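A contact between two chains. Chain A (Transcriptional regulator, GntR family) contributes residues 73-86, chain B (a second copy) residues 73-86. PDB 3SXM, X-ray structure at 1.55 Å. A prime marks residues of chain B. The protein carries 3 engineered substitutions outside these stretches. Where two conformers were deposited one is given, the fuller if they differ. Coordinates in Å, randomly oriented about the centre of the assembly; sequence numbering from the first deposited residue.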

# COMPACT_ATOMS: atom_id res chain seq x y z
N GLU A 73 -13.09 2.96 -0.20
CA GLU A 73 -13.48 2.85 -1.59
C GLU A 73 -12.33 3.21 -2.54
O GLU A 73 -12.27 2.71 -3.66
N LEU A 74 -11.43 4.08 -2.13
CA LEU A 74 -10.27 4.37 -2.96
C LEU A 74 -9.33 3.20 -3.09
O LEU A 74 -8.95 2.88 -4.22
N ILE A 75 -9.02 2.54 -2.00
CA ILE A 75 -8.17 1.33 -2.04
C ILE A 75 -8.84 0.26 -2.86
O ILE A 75 -8.19 -0.35 -3.72
N ILE A 76 -10.12 0.05 -2.65
CA ILE A 76 -10.93 -0.92 -3.40
C ILE A 76 -10.86 -0.60 -4.88
O ILE A 76 -10.65 -1.51 -5.71
N SER A 77 -11.02 0.67 -5.24
CA SER A 77 -11.04 1.06 -6.64
C SER A 77 -9.66 0.91 -7.27
O SER A 77 -9.57 0.51 -8.45
N LEU A 78 -8.58 1.14 -6.53
CA LEU A 78 -7.23 0.99 -7.09
C LEU A 78 -6.96 -0.48 -7.32
O LEU A 78 -6.36 -0.85 -8.34
N TYR A 79 -7.44 -1.33 -6.43
CA TYR A 79 -7.20 -2.79 -6.58
C TYR A 79 -8.00 -3.27 -7.79
O TYR A 79 -7.50 -4.10 -8.61
N GLU A 80 -9.22 -2.78 -7.96
CA GLU A 80 -10.02 -3.13 -9.12
C GLU A 80 -9.32 -2.70 -10.40
O GLU A 80 -9.32 -3.42 -11.43
N LYS A 81 -8.72 -1.50 -10.38
CA LYS A 81 -8.02 -1.01 -11.55
C LYS A 81 -6.88 -1.89 -12.00
O LYS A 81 -6.67 -2.04 -13.23
N ILE A 82 -6.17 -2.47 -11.04
CA ILE A 82 -5.03 -3.31 -11.32
C ILE A 82 -5.40 -4.78 -11.46
O ILE A 82 -4.53 -5.59 -11.71
N TRP A 83 -6.66 -5.14 -11.27
CA TRP A 83 -7.04 -6.54 -11.24
C TRP A 83 -6.72 -7.26 -12.54
O TRP A 83 -6.20 -8.38 -12.43
N ASP A 84 -6.96 -6.68 -13.68
CA ASP A 84 -6.67 -7.38 -14.95
C ASP A 84 -5.20 -7.68 -15.03
O ASP A 84 -4.81 -8.75 -15.54
N ARG A 85 -4.35 -6.78 -14.56
CA ARG A 85 -2.91 -7.03 -14.53
C ARG A 85 -2.54 -8.14 -13.55
O ARG A 85 -1.75 -9.06 -13.85
N ILE A 86 -3.11 -8.11 -12.35
CA ILE A 86 -2.96 -9.17 -11.37
C ILE A 86 -3.34 -10.53 -12.01
O ILE A 86 -2.63 -11.53 -11.83
N GLU B 73 7.18 1.03 -11.20
CA GLU B 73 6.44 1.94 -12.06
C GLU B 73 4.94 1.82 -11.83
O GLU B 73 4.20 2.78 -12.03
N LEU B 74 4.45 0.67 -11.41
CA LEU B 74 3.02 0.53 -11.09
C LEU B 74 2.65 1.35 -9.86
O LEU B 74 1.66 2.06 -9.85
N ILE B 75 3.47 1.26 -8.83
CA ILE B 75 3.22 2.06 -7.61
C ILE B 75 3.28 3.55 -7.95
O ILE B 75 2.43 4.35 -7.51
N ILE B 76 4.30 3.94 -8.68
CA ILE B 76 4.50 5.31 -9.10
C ILE B 76 3.28 5.82 -9.88
O ILE B 76 2.81 6.93 -9.69
N SER B 77 2.77 4.97 -10.77
CA SER B 77 1.65 5.34 -11.61
C SER B 77 0.34 5.43 -10.81
O SER B 77 -0.50 6.30 -11.11
N LEU B 78 0.17 4.58 -9.82
CA LEU B 78 -1.04 4.61 -8.99
C LEU B 78 -0.99 5.88 -8.16
O LEU B 78 -2.02 6.51 -7.97
N TYR B 79 0.19 6.23 -7.67
CA TYR B 79 0.32 7.46 -6.85
C TYR B 79 0.04 8.68 -7.74
O TYR B 79 -0.68 9.64 -7.32
N GLU B 80 0.55 8.68 -8.98
CA GLU B 80 0.26 9.77 -9.89
C GLU B 80 -1.24 9.85 -10.16
O GLU B 80 -1.83 10.96 -10.25
N LYS B 81 -1.88 8.69 -10.29
CA LYS B 81 -3.31 8.69 -10.59
C LYS B 81 -4.14 9.37 -9.49
O LYS B 81 -5.14 10.09 -9.80
N ILE B 82 -3.73 9.15 -8.25
CA ILE B 82 -4.46 9.71 -7.10
C ILE B 82 -3.95 11.10 -6.71
O ILE B 82 -4.45 11.68 -5.77
N TRP B 83 -2.94 11.62 -7.38
CA TRP B 83 -2.29 12.85 -6.91
C TRP B 83 -3.25 14.03 -6.90
O TRP B 83 -3.24 14.82 -5.92
N ASP B 84 -4.12 14.16 -7.88
CA ASP B 84 -5.04 15.33 -7.88
C ASP B 84 -5.97 15.24 -6.68
O ASP B 84 -6.32 16.27 -6.08
N ARG B 85 -6.37 14.03 -6.28
CA ARG B 85 -7.19 13.88 -5.07
C ARG B 85 -6.38 14.18 -3.82
O ARG B 85 -6.84 14.87 -2.89
N ILE B 86 -5.15 13.69 -3.73
CA ILE B 86 -4.23 14.05 -2.65
C ILE B 86 -4.09 15.58 -2.54
O ILE B 86 -4.15 16.13 -1.43

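The two copies of this GntR-family regulator meet here through the same helical segment, the helices running in largely opposed directions at 134° with their axes 11.8 Å apart at closest approach. The register is nearly symmetric about Leu78 and Leu78′, whose CA atoms lie 7.4 Å apart, so that the start of each stretch faces the end of the other. Together the stretches bury 555 Å², and no hydrogen bond crosses between them; the packing is mainly apolar.

Along chain B, Glu73′ makes no contact, its CA-to-CB bond pointing sideways and its carboxylate leading away. Leu74′ is the first residue to point toward chain A. Its t, p rotamer places CD1 4.0 Å from Ile82 CG2, while CD2 lies 3.7 Å from Arg85 NE, over one face of the guanidinium. A methyl group can sit there because that face is a flat surface with no N-H bonds directed out of it, and Arg85 NE and NH2 find their hydrogen bonds elsewhere in the structure. Ile75′ and Ile76′ are out of reach. Ser77′, in the p rotamer, turns its hydroxyl back onto its own helix, where OG donates to Leu74′ O at 3.0 Å.

Leu78′ occupies the middle of the contact. In the m, t rotamer it brings CD2 to 4.2 Å from CD2 of Leu78 and to 3.9 Å from Ile82 CG2, so a single methyl meets both its own counterpart and the neighbouring isoleucine. Tyr79′ points away, and Glu80′ does not reach the other helix.

One turn on from Ser77′, Lys81′ points toward chain A with an extended chi1 (t) followed by p, t and m. Its NZ comes within 2.8 Å of Lys81 NZ. This is a close approach of like charges, not a hydrogen bond, since both amines are donors; it lies at an exposed position.

Ile82′ returns to the apolar layer. With chi1 p and chi2 t, it presents CG2 at 3.9 Å from Leu78 CD2 and 4.0 Å from Leu74 CD1, bridging two leucines that are one helical turn apart. Trp83′ and Asp84′ are out of reach. Arg85′ points toward chain A in an almost fully extended conformation, all four chi angles near 180°, and its NE lies 3.8 Å from Leu74 CD2, which covers one face of the guanidinium and so repeats the arrangement at the other end. Ile86′ lies beyond contact range.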

# COMPACT_ATOMS: atom_id res chain seq x y z
CB GLU A 73 -14.75 3.62 -1.92
CG GLU A 73 -16.00 3.14 -1.14
CD GLU A 73 -16.38 1.68 -1.43
OE1 GLU A 73 -16.07 1.15 -2.52
OE2 GLU A 73 -17.00 1.03 -0.55
CB LEU A 74 -9.54 5.67 -2.47
CG LEU A 74 -8.31 6.09 -3.26
CD1 LEU A 74 -8.67 6.28 -4.71
CD2 LEU A 74 -7.66 7.36 -2.71
CB ILE A 75 -7.80 0.85 -0.63
CG1 ILE A 75 -6.93 1.88 0.06
CG2 ILE A 75 -7.06 -0.48 -0.74
CD1 ILE A 75 -6.58 1.55 1.52
CB ILE A 76 -12.35 -1.00 -2.88
CG1 ILE A 76 -12.37 -1.57 -1.44
CG2 ILE A 76 -13.24 -1.83 -3.79
CD1 ILE A 76 -13.66 -1.33 -0.67
CB SER A 77 -11.57 2.51 -6.79
OG SER A 77 -10.63 3.48 -6.45
CB LEU A 78 -6.18 1.60 -6.14
CG LEU A 78 -6.26 3.12 -6.00
CD1 LEU A 78 -5.30 3.53 -4.94
CD2 LEU A 78 -5.90 3.81 -7.29
CB TYR A 79 -7.59 -3.55 -5.34
CG TYR A 79 -7.04 -4.96 -5.26
CD1 TYR A 79 -5.75 -5.19 -4.88
CD2 TYR A 79 -7.86 -6.02 -5.54
CE1 TYR A 79 -5.25 -6.51 -4.75
CE2 TYR A 79 -7.36 -7.34 -5.45
CZ TYR A 79 -6.09 -7.54 -5.07
OH TYR A 79 -5.64 -8.85 -4.99
CB GLU A 80 -11.35 -2.43 -9.00
CG GLU A 80 -12.32 -3.15 -8.14
CD GLU A 80 -13.19 -4.09 -8.94
OE1 GLU A 80 -12.62 -4.94 -9.65
OE2 GLU A 80 -14.43 -3.96 -8.89
CB LYS A 81 -7.49 0.41 -11.29
CG LYS A 81 -6.72 1.03 -12.45
CD LYS A 81 -7.64 1.50 -13.56
CE LYS A 81 -6.85 2.20 -14.69
NZ LYS A 81 -6.64 3.65 -14.39
CB ILE A 82 -3.87 -3.14 -10.37
CG1 ILE A 82 -4.21 -3.59 -8.96
CG2 ILE A 82 -3.37 -1.69 -10.45
CD1 ILE A 82 -3.01 -3.62 -7.98
CB TRP A 83 -8.55 -6.77 -10.85
CG TRP A 83 -8.81 -8.22 -10.92
CD1 TRP A 83 -9.43 -8.85 -11.93
CD2 TRP A 83 -8.33 -9.22 -10.02
NE1 TRP A 83 -9.40 -10.21 -11.72
CE2 TRP A 83 -8.70 -10.46 -10.57
CE3 TRP A 83 -7.58 -9.19 -8.83
CZ2 TRP A 83 -8.39 -11.68 -9.94
CZ3 TRP A 83 -7.30 -10.39 -8.19
CH2 TRP A 83 -7.68 -11.62 -8.77
CB ASP A 84 -7.17 -6.61 -16.14
CG ASP A 84 -8.65 -6.76 -16.35
OD1 ASP A 84 -9.26 -7.66 -15.73
OD2 ASP A 84 -9.22 -5.95 -17.13
CB ARG A 85 -2.18 -5.70 -14.19
CG ARG A 85 -0.71 -5.86 -13.96
CD ARG A 85 0.01 -4.55 -14.08
NE ARG A 85 1.39 -4.70 -13.67
CZ ARG A 85 2.33 -3.78 -13.85
NH1 ARG A 85 2.02 -2.59 -14.42
NH2 ARG A 85 3.59 -4.04 -13.47
CB ILE A 86 -3.80 -8.91 -10.10
CG1 ILE A 86 -3.23 -7.71 -9.34
CG2 ILE A 86 -3.90 -10.16 -9.25
CD1 ILE A 86 -4.01 -7.30 -8.12
CB GLU B 73 6.82 1.78 -13.52
CG GLU B 73 8.26 2.07 -13.85
CD GLU B 73 8.68 3.52 -13.57
OE1 GLU B 73 7.80 4.42 -13.55
OE2 GLU B 73 9.90 3.78 -13.39
CB LEU B 74 2.62 -0.97 -10.93
CG LEU B 74 1.14 -1.23 -10.60
CD1 LEU B 74 0.29 -0.59 -11.65
CD2 LEU B 74 0.90 -2.73 -10.52
CB ILE B 75 4.16 1.66 -6.48
CG1 ILE B 75 3.83 0.24 -6.01
CG2 ILE B 75 4.01 2.62 -5.27
CD1 ILE B 75 4.72 -0.33 -4.89
CB ILE B 76 5.80 5.46 -9.90
CG1 ILE B 76 7.01 5.24 -8.99
CG2 ILE B 76 5.90 6.84 -10.59
CD1 ILE B 76 8.30 4.98 -9.71
CB SER B 77 1.48 4.38 -12.83
OG SER B 77 0.96 3.08 -12.53
CB LEU B 78 -1.14 3.38 -8.08
CG LEU B 78 -1.40 2.07 -8.83
CD1 LEU B 78 -1.27 0.96 -7.89
CD2 LEU B 78 -2.75 2.08 -9.49
CB TYR B 79 1.68 7.58 -6.21
CG TYR B 79 1.75 8.57 -5.07
CD1 TYR B 79 1.29 8.23 -3.83
CD2 TYR B 79 2.35 9.80 -5.23
CE1 TYR B 79 1.42 9.12 -2.75
CE2 TYR B 79 2.43 10.70 -4.18
CZ TYR B 79 1.99 10.35 -2.96
OH TYR B 79 2.11 11.30 -1.93
CB GLU B 80 1.02 9.50 -11.18
CG GLU B 80 2.45 9.91 -11.11
CD GLU B 80 2.66 11.31 -11.67
OE1 GLU B 80 1.99 12.24 -11.18
OE2 GLU B 80 3.46 11.46 -12.62
CB LYS B 81 -3.80 7.26 -10.75
CG LYS B 81 -5.30 7.16 -11.00
CD LYS B 81 -5.68 7.63 -12.40
CE LYS B 81 -7.17 7.40 -12.69
NZ LYS B 81 -7.45 5.99 -13.15
CB ILE B 82 -4.50 8.79 -5.89
CG1 ILE B 82 -3.12 8.56 -5.27
CG2 ILE B 82 -5.21 7.47 -6.28
CD1 ILE B 82 -3.11 7.81 -3.92
CB TRP B 83 -1.01 13.19 -7.74
CG TRP B 83 -0.50 14.50 -7.24
CD1 TRP B 83 -0.67 15.72 -7.85
CD2 TRP B 83 0.15 14.74 -5.98
NE1 TRP B 83 -0.15 16.71 -7.05
CE2 TRP B 83 0.32 16.15 -5.88
CE3 TRP B 83 0.57 13.94 -4.93
CZ2 TRP B 83 0.94 16.74 -4.78
CZ3 TRP B 83 1.19 14.51 -3.86
CH2 TRP B 83 1.33 15.95 -3.77
CB ASP B 84 -5.83 15.43 -9.18
CG ASP B 84 -5.01 16.04 -10.31
OD1 ASP B 84 -3.93 16.62 -10.06
OD2 ASP B 84 -5.45 15.92 -11.47
CB ARG B 85 -7.71 12.40 -5.05
CG ARG B 85 -8.43 12.08 -3.76
CD ARG B 85 -9.33 10.86 -3.93
NE ARG B 85 -9.86 10.44 -2.66
CZ ARG B 85 -10.82 9.57 -2.47
NH1 ARG B 85 -11.38 8.92 -3.52
NH2 ARG B 85 -11.24 9.25 -1.24
CB ILE B 86 -2.83 13.41 -2.85
CG1 ILE B 86 -2.95 11.88 -2.66
CG2 ILE B 86 -1.78 14.04 -1.89
CD1 ILE B 86 -1.63 11.17 -2.97